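Local structure of Mlr3007 protein (Mesorhizobium loti, 3QQM) at residues Thr21-Pro26 with Ala67-Thr73; Leu47-Cys51 with Leu77-Gly81; Arg105-Asp109 with Gln123-His127; Cys150-Asn156 with Cys173-Gly178; Val157-Phe161 with Tyr195-Leu200. The protein probably acts as a pyridoxal-phosphate-dependent aminotransferase of class IV, exchanging amino groups between branched-chain amino acids and 2-oxoglutarate. One frame throughout, in Å; residues are numbered along the deposited sequence.

Contact 1: Thr21-Pro26 with Ala67-Thr73. With EDO (1,2-ethanediol), chain X.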
# COMPACT_ATOMS: atom_id res chain seq x y z
N THR A 21 -7.75 0.48 0.73
CA THR A 21 -7.74 1.75 1.41
C THR A 21 -7.63 2.81 0.33
O THR A 21 -6.62 2.90 -0.38
CB THR A 21 -6.58 1.83 2.41
OG1 THR A 21 -6.71 0.77 3.35
CG2 THR A 21 -6.59 3.17 3.15
N MSE A 22 -8.67 3.64 0.26
CA MSE A 22 -8.78 4.64 -0.77
C MSE A 22 -9.10 6.04 -0.26
O MSE A 22 -9.58 6.22 0.87
CB MSE A 22 -9.95 4.22 -1.69
CG MSE A 22 -9.89 2.77 -2.17
SE MSE A 22 -11.44 2.23 -3.20
CE MSE A 22 -12.83 2.43 -1.86
N ARG A 23 -8.87 7.02 -1.13
CA ARG A 23 -9.20 8.40 -0.83
C ARG A 23 -10.40 8.78 -1.64
O ARG A 23 -10.36 8.76 -2.87
CB ARG A 23 -8.07 9.34 -1.21
CG ARG A 23 -8.28 10.75 -0.66
CD ARG A 23 -7.46 11.82 -1.39
NE ARG A 23 -6.04 11.50 -1.49
CZ ARG A 23 -5.15 12.25 -2.15
NH1 ARG A 23 -5.52 13.40 -2.74
NH2 ARG A 23 -3.88 11.85 -2.22
N TRP A 24 -11.49 9.09 -0.96
CA TRP A 24 -12.70 9.57 -1.63
C TRP A 24 -12.60 11.08 -1.73
O TRP A 24 -12.20 11.73 -0.78
CB TRP A 24 -13.93 9.22 -0.84
CG TRP A 24 -15.23 9.63 -1.48
CD1 TRP A 24 -15.99 8.87 -2.31
CD2 TRP A 24 -15.93 10.85 -1.29
NE1 TRP A 24 -17.13 9.53 -2.63
CE2 TRP A 24 -17.12 10.76 -2.03
CE3 TRP A 24 -15.69 12.00 -0.55
CZ2 TRP A 24 -18.07 11.79 -2.08
CZ3 TRP A 24 -16.64 13.02 -0.59
CH2 TRP A 24 -17.81 12.90 -1.35
N GLN A 25 -12.99 11.63 -2.86
CA GLN A 25 -12.95 13.06 -3.06
C GLN A 25 -14.29 13.53 -3.58
O GLN A 25 -14.91 12.83 -4.38
CB GLN A 25 -11.82 13.45 -4.03
CG GLN A 25 -10.44 13.24 -3.45
CD GLN A 25 -9.31 13.62 -4.40
OE1 GLN A 25 -9.27 13.20 -5.55
NE2 GLN A 25 -8.36 14.40 -3.89
N PRO A 26 -14.75 14.71 -3.12
CA PRO A 26 -16.00 15.28 -3.57
C PRO A 26 -16.08 15.37 -5.09
O PRO A 26 -15.13 15.81 -5.73
CB PRO A 26 -15.99 16.71 -2.97
CG PRO A 26 -15.07 16.69 -1.85
CD PRO A 26 -14.10 15.52 -2.08
N ALA A 67 -20.92 12.61 2.70
CA ALA A 67 -19.55 13.05 2.85
C ALA A 67 -19.38 14.42 2.14
O ALA A 67 -19.79 14.58 1.01
CB ALA A 67 -18.62 12.04 2.31
N ARG A 68 -18.80 15.38 2.85
CA ARG A 68 -18.64 16.73 2.32
C ARG A 68 -17.20 17.04 1.92
O ARG A 68 -16.95 17.97 1.12
CB ARG A 68 -19.10 17.76 3.35
CG ARG A 68 -20.53 17.60 3.84
CD ARG A 68 -20.93 18.76 4.81
NE ARG A 68 -20.09 18.87 6.02
CZ ARG A 68 -20.25 18.15 7.13
NH1 ARG A 68 -21.17 17.20 7.18
NH2 ARG A 68 -19.46 18.33 8.17
N THR A 69 -16.25 16.32 2.52
CA THR A 69 -14.82 16.51 2.22
C THR A 69 -14.13 15.15 2.02
O THR A 69 -14.74 14.10 2.28
CB THR A 69 -14.09 17.25 3.35
OG1 THR A 69 -14.29 16.54 4.57
CG2 THR A 69 -14.64 18.66 3.52
N ALA A 70 -12.88 15.20 1.56
CA ALA A 70 -12.07 13.99 1.32
C ALA A 70 -12.14 13.02 2.51
O ALA A 70 -12.06 13.43 3.64
CB ALA A 70 -10.62 14.36 1.01
N MSE A 71 -12.30 11.73 2.22
CA MSE A 71 -12.39 10.72 3.27
C MSE A 71 -11.44 9.56 3.03
O MSE A 71 -11.23 9.16 1.89
CB MSE A 71 -13.81 10.12 3.30
CG MSE A 71 -14.96 11.14 3.36
SE MSE A 71 -15.09 12.12 5.06
CE MSE A 71 -15.63 10.67 6.17
N ARG A 72 -10.84 9.04 4.10
CA ARG A 72 -10.02 7.83 4.02
C ARG A 72 -11.07 6.77 4.16
O ARG A 72 -11.90 6.81 5.08
CB ARG A 72 -9.03 7.72 5.15
CG ARG A 72 -8.24 6.41 5.17
CD ARG A 72 -7.30 6.31 6.35
NE ARG A 72 -6.69 4.97 6.43
CZ ARG A 72 -7.25 3.91 7.05
NH1 ARG A 72 -8.44 4.03 7.64
NH2 ARG A 72 -6.63 2.71 7.06
N THR A 73 -11.10 5.85 3.20
CA THR A 73 -12.08 4.81 3.18
C THR A 73 -11.45 3.44 3.20
O THR A 73 -10.62 3.15 2.36
CB THR A 73 -12.91 4.93 1.91
OG1 THR A 73 -13.49 6.25 1.84
CG2 THR A 73 -14.01 3.84 1.88
C1 EDO X . -18.06 14.40 7.56
O1 EDO X . -17.37 13.17 7.31
C2 EDO X . -18.42 15.06 6.23
O2 EDO X . -17.27 15.06 5.38
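Ala-67 CB lies over one face of the six-membered ring of Trp-24, 4.0 Å from its centroid, in a CH-pi contact. The same ring has the carbonyl of Thr-69 at its edge, near the ring plane, where Thr-69 O is 3.6 Å from Trp-24 CZ3. The side chain gets there because CG is anti to the backbone N (chi1 -178°), which swings the indole alongside Met-71 and against the loop that precedes strand 71-78. Met-71, a selenomethionine like Met-22, leaves the backbone in the same direction, its CG 4.1 Å from Trp-24 CE3, then bends twice and carries its selenium away toward an ethanediol molecule. On the other side of the sheet Arg-23 and Arg-72 form a non-hydrogen-bonded pair, and Thr-21 CG2 rests 3.7 Å from Arg-72 NE; the polar end of Arg-23 goes to Leu-212 O.

Two hydrogen-bonded pairs fix this register. Met-22 N lies in the carbonyl plane of Thr-73, 2.9 Å from its O, whereas Met-71 N, 3.0 Å from Trp-24 O, is tilted from the carbonyl plane of Trp-24, just where the strand begins. Leu-64 of helix 53-64 covers the Trp-24 and Met-71 face, and Phe-30 meets the indole edge-to-face. This is a classic antiparallel strand pair, the two central strands of a four-stranded sheet backed by helices 33-47 and 53-64.

Contact 2: Leu47-Cys51 with Leu77-Gly81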
# COMPACT_ATOMS: atom_id res chain seq x y z
N LEU A 47 -8.20 -16.13 -4.83
CA LEU A 47 -8.10 -16.70 -3.49
C LEU A 47 -9.32 -17.47 -3.01
O LEU A 47 -9.28 -18.05 -1.94
CB LEU A 47 -7.73 -15.58 -2.49
CG LEU A 47 -6.37 -14.94 -2.73
CD1 LEU A 47 -6.14 -13.77 -1.80
CD2 LEU A 47 -5.23 -15.99 -2.57
N GLY A 48 -10.39 -17.47 -3.79
CA GLY A 48 -11.61 -18.19 -3.44
C GLY A 48 -12.55 -17.43 -2.53
O GLY A 48 -13.27 -18.02 -1.76
N PHE A 49 -12.53 -16.12 -2.59
CA PHE A 49 -13.44 -15.32 -1.76
C PHE A 49 -14.80 -15.09 -2.45
O PHE A 49 -14.84 -14.76 -3.62
CB PHE A 49 -12.81 -13.97 -1.44
CG PHE A 49 -11.89 -13.99 -0.28
CD1 PHE A 49 -10.82 -14.86 -0.23
CD2 PHE A 49 -12.05 -13.07 0.74
CE1 PHE A 49 -9.95 -14.87 0.86
CE2 PHE A 49 -11.19 -13.06 1.83
CZ PHE A 49 -10.13 -13.95 1.89
N ALA A 50 -15.90 -15.27 -1.73
CA ALA A 50 -17.21 -14.96 -2.31
C ALA A 50 -17.15 -13.44 -2.40
O ALA A 50 -16.61 -12.79 -1.51
CB ALA A 50 -18.36 -15.42 -1.42
N CYS A 51 -17.60 -12.88 -3.53
CA CYS A 51 -17.55 -11.44 -3.74
C CYS A 51 -18.71 -10.96 -4.60
O CYS A 51 -18.78 -11.27 -5.78
CB CYS A 51 -16.25 -11.07 -4.42
SG CYS A 51 -15.94 -9.31 -4.47
N LEU A 77 -13.16 -7.36 2.85
CA LEU A 77 -13.92 -8.51 2.40
C LEU A 77 -13.45 -9.81 3.06
O LEU A 77 -12.26 -10.14 3.03
CB LEU A 77 -13.77 -8.64 0.89
CG LEU A 77 -14.51 -9.76 0.18
CD1 LEU A 77 -16.03 -9.53 0.24
CD2 LEU A 77 -14.00 -9.88 -1.26
N ALA A 78 -14.39 -10.54 3.63
CA ALA A 78 -14.12 -11.83 4.24
C ALA A 78 -14.44 -12.92 3.21
O ALA A 78 -15.26 -12.71 2.30
CB ALA A 78 -14.94 -12.03 5.52
N ARG A 79 -13.78 -14.07 3.36
CA ARG A 79 -13.95 -15.21 2.46
C ARG A 79 -15.42 -15.62 2.26
O ARG A 79 -15.79 -16.11 1.19
CB ARG A 79 -13.12 -16.39 2.97
CG ARG A 79 -13.17 -17.65 2.11
CD ARG A 79 -12.39 -18.77 2.76
NE ARG A 79 -11.03 -18.34 3.09
CZ ARG A 79 -10.01 -18.33 2.22
NH1 ARG A 79 -10.18 -18.70 0.95
NH2 ARG A 79 -8.81 -17.91 2.62
N ASN A 80 -16.26 -15.43 3.27
CA ASN A 80 -17.67 -15.77 3.13
C ASN A 80 -18.48 -14.70 2.37
O ASN A 80 -19.71 -14.85 2.21
CB ASN A 80 -18.31 -16.09 4.50
CG ASN A 80 -18.23 -14.92 5.51
OD1 ASN A 80 -17.99 -13.75 5.17
ND2 ASN A 80 -18.43 -15.26 6.77
N GLY A 81 -17.82 -13.64 1.90
CA GLY A 81 -18.51 -12.55 1.17
C GLY A 81 -18.93 -11.37 2.07
O GLY A 81 -19.36 -10.35 1.55
O HOH W 1 -12.11 -20.01 -0.35
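Strands 71-78 and 83-89 form a beta hairpin, and against its type I turn, Ala-78 to Gly-81, lies Phe-49 from the connection between helices 33-47 and 53-64. Arg-79 CA stands over one face of the Phe-49 ring, 3.6 Å from the centroid, in a CH-pi contact. Leu-77 O lies at the ring's edge, near its plane, 3.3 Å from Phe-49 CE2. The arginine side chain starts out extended, then bends at chi3 (-53°), which brings its guanidinium face against the ring's edge carbon: Arg-79 CZ is 3.7 Å from Phe-49 CE1, with the two planes 53° apart. NE is held by a salt bridge to Asp-15.

One backbone hydrogen bond completes the join. Ala-50 N gives a straight bond to Arg-79 O (3.0 Å), though from 36° above the carbonyl plane. Farther in, Leu-77 CD2 packs on Cys-51 SG at 3.8 Å. Gly-48 turns the chain out of the helix and Gly-81 closes the hairpin turn; both have positive phi, where a CB would be jammed against the preceding carbonyl O.

The charged end of Arg-79 meets the C-terminal end of helix 33-47: NH1 makes a weak bond to Leu-47 O (3.1 Å) and binds a water (2.7 Å) that in turn donates to Gly-48 O. A positive group is thus set among carbonyls at the negative end of the helix dipole, which would be expected to suit both.

Contact 3: Arg105-Asp109 with Gln123-His127. With EDO (1,2-ethanediol), chain S.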
# COMPACT_ATOMS: atom_id res chain seq x y z
N ARG A 105 14.87 -5.04 10.34
CA ARG A 105 15.66 -6.27 10.30
C ARG A 105 14.70 -7.36 9.83
O ARG A 105 15.12 -8.37 9.31
CB ARG A 105 16.28 -6.65 11.66
CG ARG A 105 15.29 -7.13 12.70
CD ARG A 105 15.98 -7.75 13.92
NE ARG A 105 16.80 -6.80 14.67
CZ ARG A 105 16.33 -6.04 15.66
NH1 ARG A 105 15.03 -6.08 15.99
NH2 ARG A 105 17.15 -5.21 16.31
N THR A 106 13.41 -7.11 10.02
CA THR A 106 12.35 -8.02 9.58
C THR A 106 12.46 -8.17 8.07
O THR A 106 12.37 -7.20 7.36
CB THR A 106 10.95 -7.41 9.84
OG1 THR A 106 10.80 -7.15 11.23
CG2 THR A 106 9.83 -8.35 9.36
N ARG A 107 12.66 -9.40 7.60
CA ARG A 107 12.77 -9.66 6.16
C ARG A 107 11.55 -10.38 5.56
O ARG A 107 10.88 -11.15 6.22
CB ARG A 107 14.03 -10.47 5.89
CG ARG A 107 15.30 -9.72 6.26
CD ARG A 107 15.37 -8.39 5.51
NE ARG A 107 16.46 -7.53 5.98
CZ ARG A 107 17.67 -7.55 5.45
NH1 ARG A 107 17.95 -8.37 4.45
NH2 ARG A 107 18.61 -6.74 5.93
N LEU A 108 11.28 -10.08 4.30
CA LEU A 108 10.21 -10.68 3.55
C LEU A 108 10.81 -11.84 2.76
O LEU A 108 12.01 -11.86 2.43
CB LEU A 108 9.57 -9.68 2.57
CG LEU A 108 8.82 -8.47 3.17
CD1 LEU A 108 8.38 -7.51 2.10
CD2 LEU A 108 7.66 -8.95 3.95
N ASP A 109 9.95 -12.82 2.46
CA ASP A 109 10.32 -13.98 1.70
C ASP A 109 9.76 -13.80 0.28
O ASP A 109 8.54 -13.81 0.07
CB ASP A 109 9.75 -15.23 2.37
CG ASP A 109 10.01 -16.50 1.57
OD1 ASP A 109 10.52 -16.40 0.43
OD2 ASP A 109 9.66 -17.61 2.06
N GLN A 123 1.28 -9.70 9.90
CA GLN A 123 2.29 -10.01 10.89
C GLN A 123 3.68 -9.39 10.61
O GLN A 123 4.25 -8.71 11.47
CB GLN A 123 2.44 -11.53 10.96
CG GLN A 123 3.52 -12.01 11.87
CD GLN A 123 3.43 -13.47 12.15
OE1 GLN A 123 2.79 -14.22 11.41
NE2 GLN A 123 4.07 -13.90 13.24
N LEU A 124 4.20 -9.66 9.42
CA LEU A 124 5.54 -9.18 9.05
C LEU A 124 5.66 -7.66 9.09
O LEU A 124 6.64 -7.12 9.61
CB LEU A 124 5.91 -9.69 7.66
CG LEU A 124 6.16 -11.19 7.55
CD1 LEU A 124 5.90 -11.76 6.10
CD2 LEU A 124 7.57 -11.52 8.06
N TYR A 125 4.64 -6.98 8.57
CA TYR A 125 4.64 -5.52 8.52
C TYR A 125 4.41 -4.91 9.89
O TYR A 125 5.03 -3.91 10.23
CB TYR A 125 3.59 -5.01 7.54
CG TYR A 125 3.69 -5.60 6.15
CD1 TYR A 125 4.74 -5.28 5.31
CD2 TYR A 125 2.68 -6.42 5.65
CE1 TYR A 125 4.83 -5.79 4.03
CE2 TYR A 125 2.73 -6.93 4.36
CZ TYR A 125 3.82 -6.62 3.56
OH TYR A 125 3.87 -7.10 2.28
N THR A 126 3.49 -5.48 10.66
CA THR A 126 3.26 -5.02 12.02
C THR A 126 4.54 -5.20 12.84
O THR A 126 4.89 -4.35 13.64
CB THR A 126 2.11 -5.79 12.71
OG1 THR A 126 0.87 -5.49 12.05
CG2 THR A 126 1.98 -5.43 14.20
N HIS A 127 5.26 -6.30 12.63
CA HIS A 127 6.50 -6.53 13.37
C HIS A 127 7.58 -5.50 12.96
O HIS A 127 8.28 -4.96 13.83
CB HIS A 127 7.01 -7.97 13.19
CG HIS A 127 8.21 -8.28 14.01
ND1 HIS A 127 9.50 -8.13 13.53
CD2 HIS A 127 8.33 -8.67 15.31
CE1 HIS A 127 10.36 -8.44 14.49
NE2 HIS A 127 9.68 -8.77 15.57
C1 EDO S . 0.66 -1.35 10.28
O1 EDO S . 1.91 -0.81 9.82
C2 EDO S . 0.83 -2.82 10.68
O2 EDO S . -0.34 -3.60 10.33
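Thr-106 packs on Leu-124 and His-127, where the loop leaving strand 99-103 comes back beside the first turn of helix 123-130; the connection closed in this way carries Lys-118, the lysine that bears the pyridoxal phosphate as a Schiff base. From Thr-106 CB, itself 4.0 Å from His-127 ND1, the side chain forks. Its methyl CG2 is anti to the backbone N and goes to the helix backbone, 3.4 Å from Leu-124 O, with Leu-124 CD2 a little beyond. Its hydroxyl OG1 takes the other branch, to the imidazole, and is also hydrogen-bonded to Glu-131; two hydrogen bonds thus hold OG1, which would fix the rotation of the side chain.

Leu-124 and His-127, one turn apart, present the same side of the helix to the loop. Leu-124 spreads its two methyls over it: CD2 lies 3.8 Å from Arg-107 O, while CD1 meets Leu-108 CD2 at 4.0 Å. That Leu-108 methyl also approaches Tyr-125 CE1 (4.2 Å) obliquely, and Leu-142 of strand 139-143 backs Thr-106, Leu-108 and Tyr-125 alike. On another side of the helix an ethanediol donates to Thr-126 OG1.

His-127 CG stands anti to its backbone N (chi1 -176°), which carries the ring out to the loop, and ND1 donates to Thr-106 OG1 over 2.8 Å, with the oxygen just 5° out of the imidazole plane.

Contact 4: Cys150-Asn156 with Cys173-Gly178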
# COMPACT_ATOMS: atom_id res chain seq x y z
N CYS A 150 12.09 -4.04 -0.92
CA CYS A 150 10.82 -4.38 -1.52
C CYS A 150 9.77 -3.24 -1.43
O CYS A 150 9.25 -2.74 -2.46
CB CYS A 150 10.25 -5.62 -0.85
SG CYS A 150 11.23 -7.16 -0.99
N GLU A 151 9.49 -2.81 -0.21
CA GLU A 151 8.44 -1.84 0.04
C GLU A 151 8.43 -1.38 1.49
O GLU A 151 9.24 -1.82 2.31
CB GLU A 151 7.08 -2.53 -0.24
CG GLU A 151 6.85 -3.77 0.68
CD GLU A 151 5.58 -4.62 0.35
OE1 GLU A 151 4.67 -4.13 -0.38
OE2 GLU A 151 5.50 -5.78 0.84
N GLY A 152 7.52 -0.47 1.79
CA GLY A 152 7.31 0.00 3.14
C GLY A 152 6.17 -0.83 3.73
O GLY A 152 5.51 -1.61 3.01
N THR A 153 5.94 -0.70 5.02
CA THR A 153 4.85 -1.40 5.66
C THR A 153 3.48 -1.00 5.05
O THR A 153 2.54 -1.81 5.04
CB THR A 153 4.79 -1.10 7.17
OG1 THR A 153 4.40 0.27 7.39
CG2 THR A 153 6.16 -1.40 7.83
N ILE A 154 3.34 0.24 4.56
CA ILE A 154 2.06 0.67 3.97
C ILE A 154 2.23 1.46 2.68
O ILE A 154 1.29 2.13 2.21
CB ILE A 154 1.20 1.52 4.96
CG1 ILE A 154 1.95 2.79 5.35
CG2 ILE A 154 0.81 0.70 6.17
CD1 ILE A 154 1.18 3.75 6.27
N THR A 155 3.42 1.36 2.09
CA THR A 155 3.73 2.09 0.89
C THR A 155 4.68 1.33 -0.01
O THR A 155 5.29 0.36 0.42
CB THR A 155 4.48 3.40 1.24
OG1 THR A 155 5.60 3.08 2.06
CG2 THR A 155 3.60 4.40 2.01
N ASN A 156 4.73 1.75 -1.27
CA ASN A 156 5.68 1.24 -2.23
C ASN A 156 6.78 2.32 -2.29
O ASN A 156 6.52 3.48 -1.98
CB ASN A 156 5.05 1.00 -3.59
CG ASN A 156 4.16 -0.25 -3.61
OD1 ASN A 156 2.96 -0.16 -3.85
ND2 ASN A 156 4.76 -1.41 -3.33
N CYS A 173 10.43 -9.36 -6.37
CA CYS A 173 11.22 -9.19 -5.14
C CYS A 173 10.42 -9.58 -3.86
O CYS A 173 11.01 -9.90 -2.82
CB CYS A 173 11.73 -7.73 -4.99
SG CYS A 173 13.08 -7.21 -6.13
N GLY A 174 9.09 -9.51 -3.95
CA GLY A 174 8.21 -9.85 -2.84
C GLY A 174 7.64 -8.58 -2.24
O GLY A 174 8.22 -7.99 -1.32
N LEU A 175 6.52 -8.15 -2.80
CA LEU A 175 5.81 -6.93 -2.35
C LEU A 175 4.39 -6.86 -2.94
O LEU A 175 4.02 -7.65 -3.83
CB LEU A 175 6.55 -5.66 -2.77
CG LEU A 175 6.93 -5.64 -4.27
CD1 LEU A 175 6.59 -4.31 -4.97
CD2 LEU A 175 8.40 -6.05 -4.46
N LEU A 176 3.62 -5.91 -2.44
CA LEU A 176 2.28 -5.68 -2.91
C LEU A 176 2.29 -4.82 -4.18
O LEU A 176 2.93 -3.78 -4.23
CB LEU A 176 1.49 -4.94 -1.86
CG LEU A 176 0.03 -4.71 -2.20
CD1 LEU A 176 -0.70 -6.01 -2.06
CD2 LEU A 176 -0.60 -3.63 -1.30
N PRO A 177 1.60 -5.29 -5.25
CA PRO A 177 1.54 -4.43 -6.40
C PRO A 177 0.56 -3.34 -6.06
O PRO A 177 -0.65 -3.50 -6.25
CB PRO A 177 0.99 -5.36 -7.51
CG PRO A 177 0.23 -6.40 -6.80
CD PRO A 177 1.01 -6.61 -5.51
N GLY A 178 1.07 -2.25 -5.51
CA GLY A 178 0.24 -1.13 -5.13
C GLY A 178 -0.46 -0.47 -6.30
O GLY A 178 0.00 -0.52 -7.45
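Cys-173 turns its carbonyl to Cys-150: Cys-150 SG lies 3.3 Å from Cys-173 O, an oxygen that already accepts from Asn-144. Gly-174 follows with a positive phi, a conformation in which a CB would strike the preceding carbonyl; its own O is near the same sulfur. Leu-175 then fills the middle: CB sits 3.4 Å from Glu-151 OE1, CD2 packs on Cys-150 CB (4.1 Å), and CD1 crosses to Asn-156 ND2 at 3.8 Å. At Leu-176 both backbone polar atoms are used. Its N gives an almost linear bond (177°) to Glu-151 OE1, 2.9 Å, from above the carboxylate plane, and its O takes Asn-156 ND2 at 3.1 Å, nearly in line with the C=O. Tyr-125 holds the other carboxylate oxygen, OE2. With an alanine at Glu-151, the buried Leu-176 N-H and the Tyr-125 hydroxyl are likely to lose their carboxylate partner, and a gap to open beside Leu-175. Past Pro-177, Gly-178 CA lies 3.2 Å from Asn-156 OD1, where any CB would clash.

Gly-178 is the N-cap of helix 179-186, so this buried loop spans from strand 149-152 to the start of strand 156-160, the two outermost strands of the mixed sheet, and runs straight into that helix.

Contact 5: Val157-Phe161 with Tyr195-Leu200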
# COMPACT_ATOMS: atom_id res chain seq x y z
N VAL A 157 7.99 1.92 -2.70
CA VAL A 157 9.16 2.81 -2.75
C VAL A 157 9.45 3.26 -4.16
O VAL A 157 9.31 2.51 -5.10
CB VAL A 157 10.40 2.06 -2.20
CG1 VAL A 157 11.66 2.96 -2.25
CG2 VAL A 157 10.14 1.57 -0.79
N PHE A 158 9.88 4.51 -4.30
CA PHE A 158 10.18 5.10 -5.59
C PHE A 158 11.43 5.93 -5.43
O PHE A 158 11.46 6.89 -4.63
CB PHE A 158 9.02 5.97 -6.05
CG PHE A 158 7.71 5.24 -6.13
CD1 PHE A 158 6.89 5.16 -5.03
CD2 PHE A 158 7.31 4.64 -7.30
CE1 PHE A 158 5.71 4.49 -5.08
CE2 PHE A 158 6.15 3.95 -7.37
CZ PHE A 158 5.32 3.88 -6.25
N ALA A 159 12.47 5.55 -6.18
CA ALA A 159 13.76 6.19 -6.10
C ALA A 159 14.21 6.75 -7.43
O ALA A 159 14.19 6.07 -8.46
CB ALA A 159 14.79 5.20 -5.56
N ASP A 160 14.63 8.01 -7.40
CA ASP A 160 15.11 8.73 -8.57
C ASP A 160 16.61 8.80 -8.47
O ASP A 160 17.14 9.54 -7.65
CB ASP A 160 14.51 10.12 -8.56
CG ASP A 160 14.92 10.96 -9.78
OD1 ASP A 160 15.86 10.61 -10.54
OD2 ASP A 160 14.24 11.99 -9.97
N PHE A 161 17.30 8.02 -9.31
CA PHE A 161 18.78 8.01 -9.26
C PHE A 161 19.42 9.11 -10.08
O PHE A 161 20.63 9.08 -10.31
CB PHE A 161 19.33 6.63 -9.64
CG PHE A 161 18.95 5.56 -8.66
CD1 PHE A 161 19.65 5.42 -7.45
CD2 PHE A 161 17.89 4.70 -8.91
CE1 PHE A 161 19.29 4.45 -6.53
CE2 PHE A 161 17.53 3.71 -7.99
CZ PHE A 161 18.23 3.59 -6.80
N TYR A 195 17.15 -2.93 -6.10
CA TYR A 195 18.15 -2.20 -5.35
C TYR A 195 18.08 -2.50 -3.85
O TYR A 195 17.06 -2.93 -3.34
CB TYR A 195 18.06 -0.68 -5.64
CG TYR A 195 16.68 -0.05 -5.53
CD1 TYR A 195 16.09 0.19 -4.30
CD2 TYR A 195 16.01 0.39 -6.64
CE1 TYR A 195 14.84 0.80 -4.21
CE2 TYR A 195 14.78 1.03 -6.55
CZ TYR A 195 14.19 1.22 -5.35
OH TYR A 195 12.96 1.83 -5.30
N SER A 196 19.20 -2.27 -3.18
CA SER A 196 19.34 -2.50 -1.76
C SER A 196 19.19 -1.20 -0.99
O SER A 196 19.10 -0.14 -1.58
CB SER A 196 20.74 -3.02 -1.46
OG SER A 196 21.67 -2.02 -1.75
N TYR A 197 19.24 -1.29 0.33
CA TYR A 197 19.14 -0.11 1.17
C TYR A 197 20.29 0.80 0.88
O TYR A 197 20.13 2.00 0.73
CB TYR A 197 19.15 -0.46 2.65
CG TYR A 197 18.68 0.68 3.51
CD1 TYR A 197 17.35 1.07 3.46
CD2 TYR A 197 19.52 1.33 4.42
CE1 TYR A 197 16.85 2.10 4.24
CE2 TYR A 197 19.03 2.38 5.24
CZ TYR A 197 17.69 2.75 5.14
OH TYR A 197 17.09 3.76 5.87
N ASP A 198 21.46 0.20 0.77
CA ASP A 198 22.68 0.97 0.53
C ASP A 198 22.64 1.74 -0.81
O ASP A 198 23.09 2.87 -0.89
CB ASP A 198 23.89 0.06 0.60
CG ASP A 198 25.17 0.83 0.64
OD1 ASP A 198 25.51 1.39 1.71
OD2 ASP A 198 25.83 0.86 -0.41
N ASP A 199 22.12 1.11 -1.87
CA ASP A 199 21.96 1.78 -3.17
C ASP A 199 21.10 3.04 -3.05
O ASP A 199 21.36 4.01 -3.72
CB ASP A 199 21.27 0.86 -4.20
CG ASP A 199 22.11 -0.33 -4.58
OD1 ASP A 199 23.36 -0.20 -4.53
OD2 ASP A 199 21.52 -1.38 -4.97
N LEU A 200 20.05 2.98 -2.22
CA LEU A 200 19.16 4.12 -2.00
C LEU A 200 19.88 5.36 -1.51
O LEU A 200 19.42 6.46 -1.73
CB LEU A 200 18.05 3.78 -1.02
CG LEU A 200 16.94 2.89 -1.56
CD1 LEU A 200 15.90 2.63 -0.49
CD2 LEU A 200 16.29 3.55 -2.78
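Tyr-195 places CG between its backbone N and carbonyl carbon (chi1 50°), throwing the ring across to strand 156-160, while Phe-161, with CG anti to the carbonyl carbon (chi1 -65°), leans in from the strand's end to meet it. The two rings make an offset edge-to-face pair, the Phe-161 edge directed at the Tyr-195 face, with centroids 5.6 Å apart and planes at 72°. Phe-161 CE2 and CZ both fall near one rim atom, CE2 being 3.9 Å from Tyr-195 CD2. Another edge carbon, Phe-161 CE1, points in the ring plane at a helix carbonyl, 3.5 Å from Asp-199 O.

Toward the tip, Val-157 CG1 sits at the tyrosine's edge, 3.5 Å from OH, and the hydroxyl itself is hydrogen-bonded to Ala-167 O on strand 166-169. Ala-159 CB nestles between the ring and the helix, 4.0 Å from Tyr-195 CZ and 3.6 Å from Leu-200 CD2. A leucine in place of Tyr-195 would probably take the aromatic face from Phe-161, leaving that ring freer to turn, and deprive Ala-167 O of its hydroxyl partner.

The short, weakly bonded helix 197-200 is started by a capping box: Ser-196 N binds Asp-199 OD2 (3.1 Å) and Asp-199 N binds Ser-196 OG (3.2 Å). No hydrogen bond joins the two segments, so segment 195-200 is held to the strand by apolar and aromatic contacts, with the tyrosine hydroxyl, which lies in the buried interface, satisfied by Ala-167 O.

How the contacts relate
From the N terminus, contact 1 brings strand 71-78 back to strand 17-25, and contact 2 joins the connection between helices 33-47 and 53-64 to the far end of that same strand. Their segments alternate, so the two loops cross, with centres about 25 Å apart at the two ends of one sheet. Contact 3 comes next in series, closing a short loop that includes Lys-118. Contacts 4 and 5 cross again, through strands 149-152 and 156-160 of the mixed sheet, and touch where Val-157 CG2 packs on Glu-151. Contact 3 adjoins contact 4 through Tyr-125 and Leu-108. None nests within another; contacts 3 to 5 form a chain of neighbours, separate from contacts 1 and 2.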